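Long-range contacts in ABC transporter ATP-binding protein (Sulfolobus tokodaii, PDB 2PJZ), which probably binds and hydrolyses ATP as the nucleotide-binding component of an ABC transporter, perhaps one that carries cobalt: residues Val33-Pro38 / Glu177-Thr182; Ala49-Leu54 / Tyr76-Pro81; Ile70-Arg75 / Glu98-Leu103; Tyr194-Leu199 / Gly206-Ser211. All blocks are in the same frame, centred on the assembly; numbering follows the deposited sequence.

Followed from the N terminus, the chain opens contact 1 at residues 33-38 and closes it only at 177-182, where two parallel strands meet in the middle of the mixed sheet. Contacts 2 and 3 nest within this large loop and cross each other: residues 70-75 of contact 3 come between the two segments of contact 2. Contact 2 ties the end of helix 43-50 to edge strand 76-78, and contact 3 ties the approach to that strand to the end of helix 90-100. Contact 4 follows in series, a hairpin whose strand 195-200 lies beside strand 32-36 and so carries the sheet of contact 1 out to strand 203-209.

Contact 1. Residues Val33-Pro38 / Glu177-Thr182; sequences VIILGP and EGILVT
Ile35 and Val181 pair at the middle of two parallel strands, where the side chain of Ile35 can be traced outward atom by atom. Its CB rests against CG1 of Val181 at 4.1 Å. The first torsion sets CG1 anti to the carbonyl carbon (chi1 -68°), and this methylene meets CG2 of Ile179. The tip, Ile35 CD1, touches the same Ile179 CG2 at 3.7 Å, so the chain of Ile35 crosses obliquely over the residue two places back on the partner strand. Val33 shares this face of the sheet, lying alongside Ile179, and helix 43-50 covers the face with Leu47 and Ile50.

Ile34, Leu180, Leu36 and Thr182 occupy the other face. Leu36 CD2 reaches Thr182 CG2 at 3.6 Å, while OG1 of the threonine is bonded to Glu154 OE1 and Glu184 N. The backbones are laced in parallel register: Ile35 N donates to Leu180 O at 2.9 Å, and Thr182 N returns a bond to Ile35 O at 3.1 Å. The ladder ends in a weak bond from Gly37 N to Thr182 O, where strand 32-36 passes into a loop consistent with a Walker A P-loop.

The contact is apolar on its helix-covered face and joined by four backbone bonds and a weak fifth, Ile34 and Leu36 bonding instead to strand 195-200. Thr182 gives the opposite face a polar group at the end leading to the probable nucleotide site.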
loop_
_atom_site.group_PDB
_atom_site.type_symbol
_atom_site.label_atom_id
_atom_site.label_comp_id
_atom_site.label_asym_id
_atom_site.label_seq_id
_atom_site.Cartn_x
_atom_site.Cartn_y
_atom_site.Cartn_z
ATOM N N VAL A 33 6.679 2.216 -4.184
ATOM C CA VAL A 33 5.738 2.465 -5.274
ATOM C C VAL A 33 4.331 2.403 -4.666
ATOM O O VAL A 33 4.124 1.784 -3.601
ATOM C CB VAL A 33 5.902 1.497 -6.465
ATOM C CG1 VAL A 33 7.344 1.576 -7.031
ATOM C CG2 VAL A 33 5.514 0.029 -6.075
ATOM N N ILE A 34 3.386 3.046 -5.328
ATOM C CA ILE A 34 2.018 3.056 -4.844
ATOM C C ILE A 34 1.157 2.211 -5.764
ATOM O O ILE A 34 1.266 2.298 -6.986
ATOM C CB ILE A 34 1.458 4.513 -4.777
ATOM C CG1 ILE A 34 2.286 5.342 -3.798
ATOM C CG2 ILE A 34 -0.049 4.516 -4.370
ATOM C CD1 ILE A 34 2.071 6.853 -3.960
ATOM N N ILE A 35 0.321 1.353 -5.191
ATOM C CA ILE A 35 -0.562 0.573 -6.024
ATOM C C ILE A 35 -1.934 1.158 -5.742
ATOM O O ILE A 35 -2.345 1.216 -4.575
ATOM C CB ILE A 35 -0.533 -0.933 -5.646
ATOM C CG1 ILE A 35 0.839 -1.538 -6.001
ATOM C CG2 ILE A 35 -1.678 -1.689 -6.367
ATOM C CD1 ILE A 35 0.934 -3.062 -5.655
ATOM N N LEU A 36 -2.594 1.620 -6.815
ATOM C CA LEU A 36 -3.899 2.283 -6.706
ATOM C C LEU A 36 -4.938 1.344 -7.214
ATOM O O LEU A 36 -4.785 0.757 -8.267
ATOM C CB LEU A 36 -3.962 3.558 -7.583
ATOM C CG LEU A 36 -3.033 4.694 -7.251
ATOM C CD1 LEU A 36 -3.104 5.769 -8.367
ATOM C CD2 LEU A 36 -3.401 5.267 -5.853
ATOM N N GLY A 37 -6.001 1.151 -6.462
ATOM C CA GLY A 37 -7.027 0.257 -6.989
ATOM C C GLY A 37 -8.283 0.522 -6.204
ATOM O O GLY A 37 -8.192 0.886 -5.039
ATOM N N PRO A 38 -9.451 0.315 -6.838
ATOM C CA PRO A 38 -10.720 0.414 -6.121
ATOM C C PRO A 38 -10.817 -0.556 -4.970
ATOM O O PRO A 38 -10.109 -1.583 -4.937
ATOM C CB PRO A 38 -11.775 0.090 -7.199
ATOM C CG PRO A 38 -11.061 -0.484 -8.326
ATOM C CD PRO A 38 -9.636 0.003 -8.269
ATOM N N GLU A 177 12.431 1.307 0.522
ATOM C CA GLU A 177 11.832 0.500 -0.551
ATOM C C GLU A 177 10.502 -0.058 -0.035
ATOM O O GLU A 177 10.361 -0.343 1.164
ATOM C CB GLU A 177 12.747 -0.675 -0.892
ATOM C CG GLU A 177 12.209 -1.723 -1.897
ATOM C CD GLU A 177 13.256 -2.786 -2.161
ATOM O OE1 GLU A 177 14.397 -2.418 -2.578
ATOM O OE2 GLU A 177 12.954 -3.986 -1.953
ATOM N N GLY A 178 9.546 -0.231 -0.933
ATOM C CA GLY A 178 8.343 -0.962 -0.536
ATOM C C GLY A 178 7.147 -0.616 -1.363
ATOM O O GLY A 178 7.252 -0.083 -2.481
ATOM N N ILE A 179 5.981 -0.949 -0.819
ATOM C CA ILE A 179 4.743 -0.843 -1.583
ATOM C C ILE A 179 3.743 -0.229 -0.641
ATOM O O ILE A 179 3.609 -0.660 0.503
ATOM C CB ILE A 179 4.243 -2.241 -2.071
ATOM C CG1 ILE A 179 5.165 -2.792 -3.173
ATOM C CG2 ILE A 179 2.770 -2.141 -2.637
ATOM C CD1 ILE A 179 4.925 -4.299 -3.427
ATOM N N LEU A 180 3.041 0.799 -1.122
ATOM C CA LEU A 180 1.989 1.435 -0.356
ATOM C C LEU A 180 0.722 1.207 -1.158
ATOM O O LEU A 180 0.692 1.546 -2.321
ATOM C CB LEU A 180 2.252 2.946 -0.251
ATOM C CG LEU A 180 1.322 3.786 0.645
ATOM C CD1 LEU A 180 2.010 5.108 1.056
ATOM C CD2 LEU A 180 -0.032 4.084 -0.042
ATOM N N VAL A 181 -0.326 0.650 -0.548
ATOM C CA VAL A 181 -1.559 0.461 -1.292
ATOM C C VAL A 181 -2.677 1.370 -0.784
ATOM O O VAL A 181 -2.822 1.557 0.413
ATOM C CB VAL A 181 -2.052 -1.033 -1.341
ATOM C CG1 VAL A 181 -0.904 -1.988 -1.721
ATOM C CG2 VAL A 181 -2.686 -1.464 -0.048
ATOM N N THR A 182 -3.471 1.905 -1.718
ATOM C CA THR A 182 -4.558 2.826 -1.358
ATOM C C THR A 182 -5.601 2.965 -2.439
ATOM O O THR A 182 -5.301 2.813 -3.640
ATOM C CB THR A 182 -4.016 4.242 -0.987
ATOM O OG1 THR A 182 -5.093 5.040 -0.459
ATOM C CG2 THR A 182 -3.397 4.929 -2.225
#

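Contact 2. Residues Ala49-Leu54 / Tyr76-Pro81; sequences AISGLL and YSTNLP
Tyr76 reaches across to Ser51 and donates its phenolic hydroxyl to Ser51 OG at 2.8 Å. The serine oxygen comes in at the edge of the ring, near its plane. Around this bond the neighbours are mostly apolar: Ile50 CG2 stands 3.9 Å from Tyr76 OH, its side chain crossing the tyrosine at about a right angle, and Leu80 CD1 lies 3.7 Å and Thr78 CB 3.8 Å from Ser51 OG. The same Leu80 CD1 meets Leu53 CD1 at 3.8 Å, the two leucines sliding past each other in opposite directions.

The next shell positions these groups. Ser51 OG is also bonded to Leu47 O in helix 43-50, and a Schellman motif at Gly52 turns the chain out of that helix. Thr78 OG1 accepts from Leu80 N at 3.1 Å, an ST turn that brings Leu80 round, and the same oxygen is bonded to Gly151 O of the neighbouring strand. A phenylalanine in place of Tyr76 would probably leave Ser51 OG without its partner on the strand, held by the helix alone.

Polar pairing at one end and leucine packing at the other therefore fasten the exit of the helix after the probable P-loop to the edge strand.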
loop_
_atom_site.group_PDB
_atom_site.type_symbol
_atom_site.label_atom_id
_atom_site.label_comp_id
_atom_site.label_asym_id
_atom_site.label_seq_id
_atom_site.Cartn_x
_atom_site.Cartn_y
_atom_site.Cartn_z
ATOM N N ALA A 49 -0.178 -11.511 1.038
ATOM C CA ALA A 49 0.667 -12.545 0.432
ATOM C C ALA A 49 2.164 -12.184 0.522
ATOM O O ALA A 49 2.996 -13.012 0.923
ATOM C CB ALA A 49 0.265 -12.794 -1.000
ATOM N N ILE A 50 2.507 -10.957 0.146
ATOM C CA ILE A 50 3.916 -10.500 0.225
ATOM C C ILE A 50 4.438 -10.583 1.670
ATOM O O ILE A 50 5.604 -10.933 1.904
ATOM C CB ILE A 50 4.047 -9.026 -0.329
ATOM C CG1 ILE A 50 3.697 -8.972 -1.831
ATOM C CG2 ILE A 50 5.441 -8.460 -0.036
ATOM C CD1 ILE A 50 3.490 -7.497 -2.357
ATOM N N SER A 51 3.562 -10.310 2.641
ATOM C CA SER A 51 3.932 -10.315 4.075
ATOM C C SER A 51 3.900 -11.678 4.745
ATOM O O SER A 51 4.150 -11.791 5.967
ATOM C CB SER A 51 3.066 -9.336 4.869
ATOM O OG SER A 51 3.044 -8.082 4.231
ATOM N N GLY A 52 3.624 -12.727 3.964
ATOM C CA GLY A 52 3.733 -14.088 4.496
ATOM C C GLY A 52 2.453 -14.513 5.229
ATOM O O GLY A 52 2.467 -15.424 6.047
ATOM N N LEU A 53 1.341 -13.852 4.931
ATOM C CA LEU A 53 0.104 -14.012 5.724
ATOM C C LEU A 53 -1.016 -14.753 4.978
ATOM O O LEU A 53 -2.101 -14.990 5.544
ATOM C CB LEU A 53 -0.412 -12.634 6.192
ATOM C CG LEU A 53 0.529 -11.821 7.112
ATOM C CD1 LEU A 53 0.126 -10.339 7.146
ATOM C CD2 LEU A 53 0.526 -12.449 8.492
ATOM N N LEU A 54 -0.771 -15.137 3.733
ATOM C CA LEU A 54 -1.792 -15.839 2.947
ATOM C C LEU A 54 -1.115 -16.687 1.890
ATOM O O LEU A 54 -0.089 -16.270 1.369
ATOM C CB LEU A 54 -2.641 -14.791 2.235
ATOM C CG LEU A 54 -4.157 -14.667 2.282
ATOM C CD1 LEU A 54 -4.773 -15.049 3.609
ATOM C CD2 LEU A 54 -4.504 -13.229 1.904
ATOM N N TYR A 76 12.162 -6.193 7.048
ATOM C CA TYR A 76 10.841 -5.950 6.441
ATOM C C TYR A 76 9.818 -5.633 7.517
ATOM O O TYR A 76 9.817 -6.268 8.584
ATOM C CB TYR A 76 10.398 -7.218 5.678
ATOM C CG TYR A 76 9.012 -7.084 5.073
ATOM C CD1 TYR A 76 8.842 -6.458 3.850
ATOM C CD2 TYR A 76 7.872 -7.532 5.758
ATOM C CE1 TYR A 76 7.569 -6.299 3.285
ATOM C CE2 TYR A 76 6.594 -7.402 5.193
ATOM C CZ TYR A 76 6.466 -6.771 3.956
ATOM O OH TYR A 76 5.239 -6.630 3.375
ATOM N N SER A 77 8.940 -4.665 7.250
ATOM C CA SER A 77 7.832 -4.341 8.129
ATOM C C SER A 77 6.542 -4.181 7.338
ATOM O O SER A 77 6.566 -3.792 6.177
ATOM C CB SER A 77 8.059 -2.966 8.815
ATOM O OG SER A 77 9.068 -3.043 9.751
ATOM N N THR A 78 5.414 -4.442 7.996
ATOM C CA THR A 78 4.098 -4.115 7.443
ATOM C C THR A 78 3.251 -3.501 8.567
ATOM O O THR A 78 3.490 -3.747 9.759
ATOM C CB THR A 78 3.376 -5.370 6.804
ATOM O OG1 THR A 78 2.101 -5.001 6.228
ATOM C CG2 THR A 78 3.134 -6.467 7.878
ATOM N N ASN A 79 2.305 -2.667 8.179
ATOM C CA ASN A 79 1.304 -2.155 9.138
ATOM C C ASN A 79 0.032 -2.967 9.130
ATOM O O ASN A 79 -0.939 -2.579 9.781
ATOM C CB ASN A 79 0.974 -0.693 8.820
ATOM C CG ASN A 79 0.159 -0.532 7.530
ATOM O OD1 ASN A 79 0.004 -1.471 6.744
ATOM N ND2 ASN A 79 -0.399 0.666 7.337
ATOM N N LEU A 80 0.025 -4.109 8.419
ATOM C CA LEU A 80 -1.218 -4.915 8.323
ATOM C C LEU A 80 -1.669 -5.380 9.711
ATOM O O LEU A 80 -0.837 -5.789 10.540
ATOM C CB LEU A 80 -1.050 -6.145 7.418
ATOM C CG LEU A 80 -1.059 -5.879 5.910
ATOM C CD1 LEU A 80 -0.419 -7.120 5.223
ATOM C CD2 LEU A 80 -2.463 -5.607 5.353
ATOM N N PRO A 81 -2.986 -5.332 9.962
ATOM C CA PRO A 81 -3.469 -5.653 11.315
ATOM C C PRO A 81 -3.067 -7.068 11.753
ATOM O O PRO A 81 -2.822 -7.290 12.931
ATOM C CB PRO A 81 -4.997 -5.533 11.197
ATOM C CG PRO A 81 -5.247 -4.707 10.028
ATOM C CD PRO A 81 -4.075 -4.956 9.051
#

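Contact 3. Residues Ile70-Arg75 / Glu98-Leu103; sequences IRNYIR and EELKGL
Asn72 meets Leu100 and Lys101 with both ends of its amide. CG stands anti to the backbone N (chi1 -176°), and from it the group reaches the end of helix 90-100. ND2 donates to Leu100 O at 2.8 Å, the oxygen sitting slightly out of the amide plane. OD1 accepts from Lys101 NZ, also at 2.8 Å, with the ammonium tilted from the carbonyl plane. Because one end gives and the other receives, the rotation of the amide is fixed. Leu100 adds an apolar prop: its CD1 lies 3.6 Å from Asn72 CG as the two side chains cross.

Lys101 owes its reach to a single bend. CD is folded back at chi2 (-59°), and from there the chain runs extended to the nitrogen, its CD and CE passing close to Tyr73 O. NZ donates to that carbonyl oxygen at 3.0 Å, standing well above the carbonyl plane. A third carbonyl, Tyr76 O, lies just beyond the segment and is also bonded to NZ. The side chain of Tyr73 sets off away from the helix end, and its hydroxyl is bonded to Asn63.

The three acceptors described, Asn72 OD1, Tyr73 O and Tyr76 O, are all neutral amide or peptide oxygens. Their partial charges, together with the carbonyl end of the helix, would be expected to stabilise a positive lysine, which pins the loop entering strand 76-78 to the helix terminus.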
loop_
_atom_site.group_PDB
_atom_site.type_symbol
_atom_site.label_atom_id
_atom_site.label_comp_id
_atom_site.label_asym_id
_atom_site.label_seq_id
_atom_site.Cartn_x
_atom_site.Cartn_y
_atom_site.Cartn_z
ATOM N N ILE A 70 10.477 -17.560 4.480
ATOM C CA ILE A 70 10.674 -16.511 5.478
ATOM C C ILE A 70 9.715 -16.657 6.653
ATOM O O ILE A 70 8.500 -16.449 6.509
ATOM C CB ILE A 70 10.516 -15.088 4.889
ATOM C CG1 ILE A 70 11.497 -14.892 3.704
ATOM C CG2 ILE A 70 10.813 -14.025 5.966
ATOM C CD1 ILE A 70 11.280 -13.542 2.915
ATOM N N ARG A 71 10.246 -16.954 7.829
ATOM C CA ARG A 71 9.409 -16.873 9.020
ATOM C C ARG A 71 9.442 -15.451 9.578
ATOM O O ARG A 71 8.404 -14.876 9.914
ATOM C CB ARG A 71 9.862 -17.879 10.081
ATOM C CG ARG A 71 9.148 -17.702 11.425
ATOM C CD ARG A 71 7.672 -18.026 11.314
ATOM N NE ARG A 71 6.983 -17.861 12.594
ATOM C CZ ARG A 71 6.661 -16.679 13.129
ATOM N NH1 ARG A 71 6.969 -15.541 12.497
ATOM N NH2 ARG A 71 6.030 -16.630 14.299
ATOM N N ASN A 72 10.635 -14.875 9.678
ATOM C CA ASN A 72 10.732 -13.449 10.008
ATOM C C ASN A 72 11.930 -12.883 9.310
ATOM O O ASN A 72 12.977 -13.552 9.231
ATOM C CB ASN A 72 10.885 -13.194 11.532
ATOM C CG ASN A 72 10.885 -11.694 11.864
ATOM O OD1 ASN A 72 9.989 -10.969 11.448
ATOM N ND2 ASN A 72 11.941 -11.212 12.567
ATOM N N TYR A 73 11.785 -11.653 8.804
ATOM C CA TYR A 73 12.910 -10.931 8.219
ATOM C C TYR A 73 12.936 -9.579 8.911
ATOM O O TYR A 73 12.010 -8.800 8.767
ATOM C CB TYR A 73 12.699 -10.769 6.710
ATOM C CG TYR A 73 13.793 -10.039 5.949
ATOM C CD1 TYR A 73 15.148 -10.019 6.404
ATOM C CD2 TYR A 73 13.487 -9.395 4.753
ATOM C CE1 TYR A 73 16.159 -9.351 5.657
ATOM C CE2 TYR A 73 14.497 -8.769 3.974
ATOM C CZ TYR A 73 15.808 -8.738 4.441
ATOM O OH TYR A 73 16.729 -8.101 3.657
ATOM N N ILE A 74 13.984 -9.329 9.703
ATOM C CA ILE A 74 14.026 -8.117 10.543
ATOM C C ILE A 74 13.965 -6.822 9.771
ATOM O O ILE A 74 13.482 -5.809 10.302
ATOM C CB ILE A 74 15.252 -8.047 11.487
ATOM C CG1 ILE A 74 16.565 -8.250 10.717
ATOM C CG2 ILE A 74 15.042 -8.962 12.698
ATOM C CD1 ILE A 74 17.785 -7.723 11.450
ATOM N N ARG A 75 14.433 -6.850 8.521
ATOM C CA ARG A 75 14.448 -5.658 7.667
ATOM C C ARG A 75 13.163 -5.325 6.926
ATOM O O ARG A 75 13.098 -4.305 6.227
ATOM C CB ARG A 75 15.614 -5.725 6.680
ATOM C CG ARG A 75 16.959 -5.860 7.462
ATOM C CD ARG A 75 18.117 -5.680 6.527
ATOM N NE ARG A 75 19.334 -6.339 6.991
ATOM C CZ ARG A 75 20.365 -5.715 7.535
ATOM N NH1 ARG A 75 20.343 -4.397 7.707
ATOM N NH2 ARG A 75 21.428 -6.428 7.902
ATOM N N GLU A 98 10.382 -4.463 19.342
ATOM C CA GLU A 98 11.775 -4.125 19.667
ATOM C C GLU A 98 12.713 -5.294 19.364
ATOM O O GLU A 98 13.821 -5.089 18.872
ATOM C CB GLU A 98 11.922 -3.726 21.147
ATOM C CG GLU A 98 11.315 -2.362 21.512
ATOM C CD GLU A 98 11.457 -2.063 22.995
ATOM O OE1 GLU A 98 12.566 -2.311 23.520
ATOM O OE2 GLU A 98 10.477 -1.593 23.627
ATOM N N GLU A 99 12.268 -6.509 19.663
ATOM C CA GLU A 99 13.051 -7.719 19.369
ATOM C C GLU A 99 12.832 -8.280 17.962
ATOM O O GLU A 99 13.794 -8.624 17.270
ATOM C CB GLU A 99 12.725 -8.804 20.392
ATOM C CG GLU A 99 13.133 -8.411 21.801
ATOM C CD GLU A 99 14.598 -8.020 21.856
ATOM O OE1 GLU A 99 15.454 -8.855 21.456
ATOM O OE2 GLU A 99 14.886 -6.879 22.276
ATOM N N LEU A 100 11.570 -8.358 17.550
ATOM C CA LEU A 100 11.195 -8.991 16.280
ATOM C C LEU A 100 11.736 -8.238 15.078
ATOM O O LEU A 100 12.184 -8.858 14.112
ATOM C CB LEU A 100 9.666 -9.124 16.203
ATOM C CG LEU A 100 9.055 -9.967 15.063
ATOM C CD1 LEU A 100 9.464 -11.448 15.194
ATOM C CD2 LEU A 100 7.534 -9.819 15.032
ATOM N N LYS A 101 11.701 -6.903 15.142
ATOM C CA LYS A 101 12.104 -6.063 14.021
ATOM C C LYS A 101 13.197 -5.067 14.370
ATOM O O LYS A 101 13.601 -4.246 13.523
ATOM C CB LYS A 101 10.871 -5.275 13.485
ATOM C CG LYS A 101 9.731 -6.155 12.912
ATOM C CD LYS A 101 10.163 -7.059 11.722
ATOM C CE LYS A 101 8.957 -7.839 11.193
ATOM N NZ LYS A 101 9.315 -8.689 9.971
ATOM N N GLY A 102 13.653 -5.084 15.618
ATOM C CA GLY A 102 14.602 -4.022 16.048
ATOM C C GLY A 102 13.946 -2.653 16.141
ATOM O O GLY A 102 14.572 -1.634 15.859
ATOM N N LEU A 103 12.670 -2.620 16.512
ATOM C CA LEU A 103 11.978 -1.336 16.699
ATOM C C LEU A 103 12.701 -0.487 17.770
ATOM O O LEU A 103 13.117 -1.011 18.812
ATOM C CB LEU A 103 10.496 -1.544 17.069
ATOM C CG LEU A 103 9.601 -0.311 17.367
ATOM C CD1 LEU A 103 8.145 -0.648 17.048
ATOM C CD2 LEU A 103 9.745 0.060 18.858
#

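Contact 4. Residues Tyr194-Leu199 / Gly206-Ser211; sequences YKAYFL and GPISVS
Ala196 and Ile208 form the hydrogen-bonded pair of an antiparallel hairpin whose strand directions are twisted to 137°. Ala196 N donates to Ile208 O at 2.8 Å, and Ile208 N returns to Ala196 O at 2.9 Å with a more bent geometry. Lys195 and Ser209 make the adjoining non-hydrogen-bonded pair. Beyond it, Val210 N at the start of helix 210-214 donates to Tyr194 O at 2.9 Å, so the bonding runs on past the strand. At the other end, the peptide between Gly206 and Pro207 is cis, and a CB on Gly206 would collide with Ala196 O and the Tyr197 ring.

Tyr197 and Pro207 lie side by side, pointing the same way. Tyr197 CG stands anti to the carbonyl carbon (chi1 -68°). Pro207 CA lies over one face of the ring, toward its rim, Pro207 CB makes an off-centre CH-pi contact 4.1 Å from the ring centroid, and Pro207 N sits 3.5 Å from Tyr197 CE1. An alanine at Tyr197 would probably uncover this side of Pro207 and open a gap over the cis peptide.

Lys195 CD packs along Pro207 CB at 3.9 Å, its NZ going on to a salt bridge with Glu31. On the opposite face Ala196 CB touches Val210 CG2 at 3.8 Å. There Phe198 and Ile208 also meet, where Leu228 and Ile239 of the antiparallel strands that follow touch both.

Two chemistries meet in the hairpin: apolar packing toward the C-terminal strands, and on the other side a tyrosine-proline contact beside a charged lysine.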
loop_
_atom_site.group_PDB
_atom_site.type_symbol
_atom_site.label_atom_id
_atom_site.label_comp_id
_atom_site.label_asym_id
_atom_site.label_seq_id
_atom_site.Cartn_x
_atom_site.Cartn_y
_atom_site.Cartn_z
ATOM N N TYR A 194 6.896 9.827 -6.490
ATOM C CA TYR A 194 6.761 8.350 -6.421
ATOM C C TYR A 194 6.178 7.796 -7.685
ATOM O O TYR A 194 5.572 8.541 -8.443
ATOM C CB TYR A 194 5.889 7.951 -5.234
ATOM C CG TYR A 194 6.579 8.172 -3.936
ATOM C CD1 TYR A 194 6.688 7.159 -2.991
ATOM C CD2 TYR A 194 7.126 9.416 -3.637
ATOM C CE1 TYR A 194 7.362 7.399 -1.770
ATOM C CE2 TYR A 194 7.794 9.648 -2.469
ATOM C CZ TYR A 194 7.919 8.656 -1.540
ATOM O OH TYR A 194 8.596 8.976 -0.386
ATOM N N LYS A 195 6.399 6.502 -7.943
ATOM C CA LYS A 195 5.781 5.823 -9.065
ATOM C C LYS A 195 4.518 5.117 -8.562
ATOM O O LYS A 195 4.481 4.643 -7.407
ATOM C CB LYS A 195 6.709 4.764 -9.669
ATOM C CG LYS A 195 7.980 5.311 -10.345
ATOM C CD LYS A 195 8.724 4.151 -10.990
ATOM C CE LYS A 195 10.156 4.540 -11.337
ATOM N NZ LYS A 195 10.981 3.303 -11.204
ATOM N N ALA A 196 3.522 5.068 -9.441
ATOM C CA ALA A 196 2.265 4.343 -9.228
ATOM C C ALA A 196 1.963 3.247 -10.259
ATOM O O ALA A 196 2.305 3.321 -11.457
ATOM C CB ALA A 196 1.053 5.350 -9.162
ATOM N N TYR A 197 1.251 2.231 -9.778
ATOM C CA TYR A 197 0.645 1.214 -10.610
ATOM C C TYR A 197 -0.853 1.198 -10.294
ATOM O O TYR A 197 -1.249 1.537 -9.200
ATOM C CB TYR A 197 1.202 -0.158 -10.242
ATOM C CG TYR A 197 2.656 -0.321 -10.597
ATOM C CD1 TYR A 197 3.016 -0.993 -11.759
ATOM C CD2 TYR A 197 3.657 0.202 -9.776
ATOM C CE1 TYR A 197 4.363 -1.159 -12.123
ATOM C CE2 TYR A 197 5.018 0.053 -10.119
ATOM C CZ TYR A 197 5.342 -0.642 -11.302
ATOM O OH TYR A 197 6.649 -0.802 -11.698
ATOM N N PHE A 198 -1.660 0.848 -11.285
ATOM C CA PHE A 198 -3.090 0.608 -11.093
ATOM C C PHE A 198 -3.361 -0.899 -11.036
ATOM O O PHE A 198 -2.886 -1.637 -11.880
ATOM C CB PHE A 198 -3.862 1.162 -12.296
ATOM C CG PHE A 198 -3.899 2.657 -12.325
ATOM C CD1 PHE A 198 -4.952 3.351 -11.699
ATOM C CD2 PHE A 198 -2.882 3.370 -12.958
ATOM C CE1 PHE A 198 -5.001 4.752 -11.722
ATOM C CE2 PHE A 198 -2.932 4.773 -12.999
ATOM C CZ PHE A 198 -3.983 5.462 -12.376
ATOM N N LEU A 199 -4.134 -1.336 -10.051
ATOM C CA LEU A 199 -4.652 -2.716 -10.073
ATOM C C LEU A 199 -6.046 -2.608 -10.699
ATOM O O LEU A 199 -7.004 -2.288 -9.991
ATOM C CB LEU A 199 -4.709 -3.292 -8.650
ATOM C CG LEU A 199 -5.026 -4.788 -8.464
ATOM C CD1 LEU A 199 -4.074 -5.710 -9.248
ATOM C CD2 LEU A 199 -4.980 -5.097 -7.013
ATOM N N GLY A 206 1.331 -0.227 -15.178
ATOM C CA GLY A 206 2.195 0.900 -14.851
ATOM C C GLY A 206 3.623 0.509 -15.185
ATOM O O GLY A 206 3.822 -0.478 -15.876
ATOM N N PRO A 207 4.611 1.256 -14.680
ATOM C CA PRO A 207 4.488 2.351 -13.730
ATOM C C PRO A 207 4.118 3.701 -14.396
ATOM O O PRO A 207 4.246 3.838 -15.603
ATOM C CB PRO A 207 5.887 2.426 -13.118
ATOM C CG PRO A 207 6.782 2.024 -14.242
ATOM C CD PRO A 207 6.022 0.978 -15.017
ATOM N N ILE A 208 3.638 4.643 -13.603
ATOM C CA ILE A 208 3.488 6.036 -14.064
ATOM C C ILE A 208 3.936 6.965 -12.953
ATOM O O ILE A 208 3.719 6.687 -11.765
ATOM C CB ILE A 208 2.039 6.345 -14.560
ATOM C CG1 ILE A 208 1.933 7.797 -15.080
ATOM C CG2 ILE A 208 0.991 6.112 -13.462
ATOM C CD1 ILE A 208 0.572 8.098 -15.716
ATOM N N SER A 209 4.603 8.057 -13.307
ATOM C CA SER A 209 4.966 9.047 -12.302
ATOM C C SER A 209 3.693 9.628 -11.675
ATOM O O SER A 209 2.768 10.026 -12.416
ATOM C CB SER A 209 5.763 10.174 -12.966
ATOM O OG SER A 209 5.883 11.263 -12.074
ATOM N N VAL A 210 3.647 9.701 -10.347
ATOM C CA VAL A 210 2.507 10.343 -9.684
ATOM C C VAL A 210 2.468 11.847 -10.053
ATOM O O VAL A 210 1.396 12.417 -10.281
ATOM C CB VAL A 210 2.547 10.164 -8.183
ATOM C CG1 VAL A 210 1.506 11.004 -7.532
ATOM C CG2 VAL A 210 2.257 8.672 -7.821
ATOM N N SER A 211 3.639 12.466 -10.161
ATOM C CA SER A 211 3.707 13.884 -10.574
ATOM C C SER A 211 2.966 14.068 -11.886
ATOM O O SER A 211 2.156 14.995 -12.021
ATOM C CB SER A 211 5.171 14.370 -10.687
ATOM O OG SER A 211 5.213 15.716 -11.170
#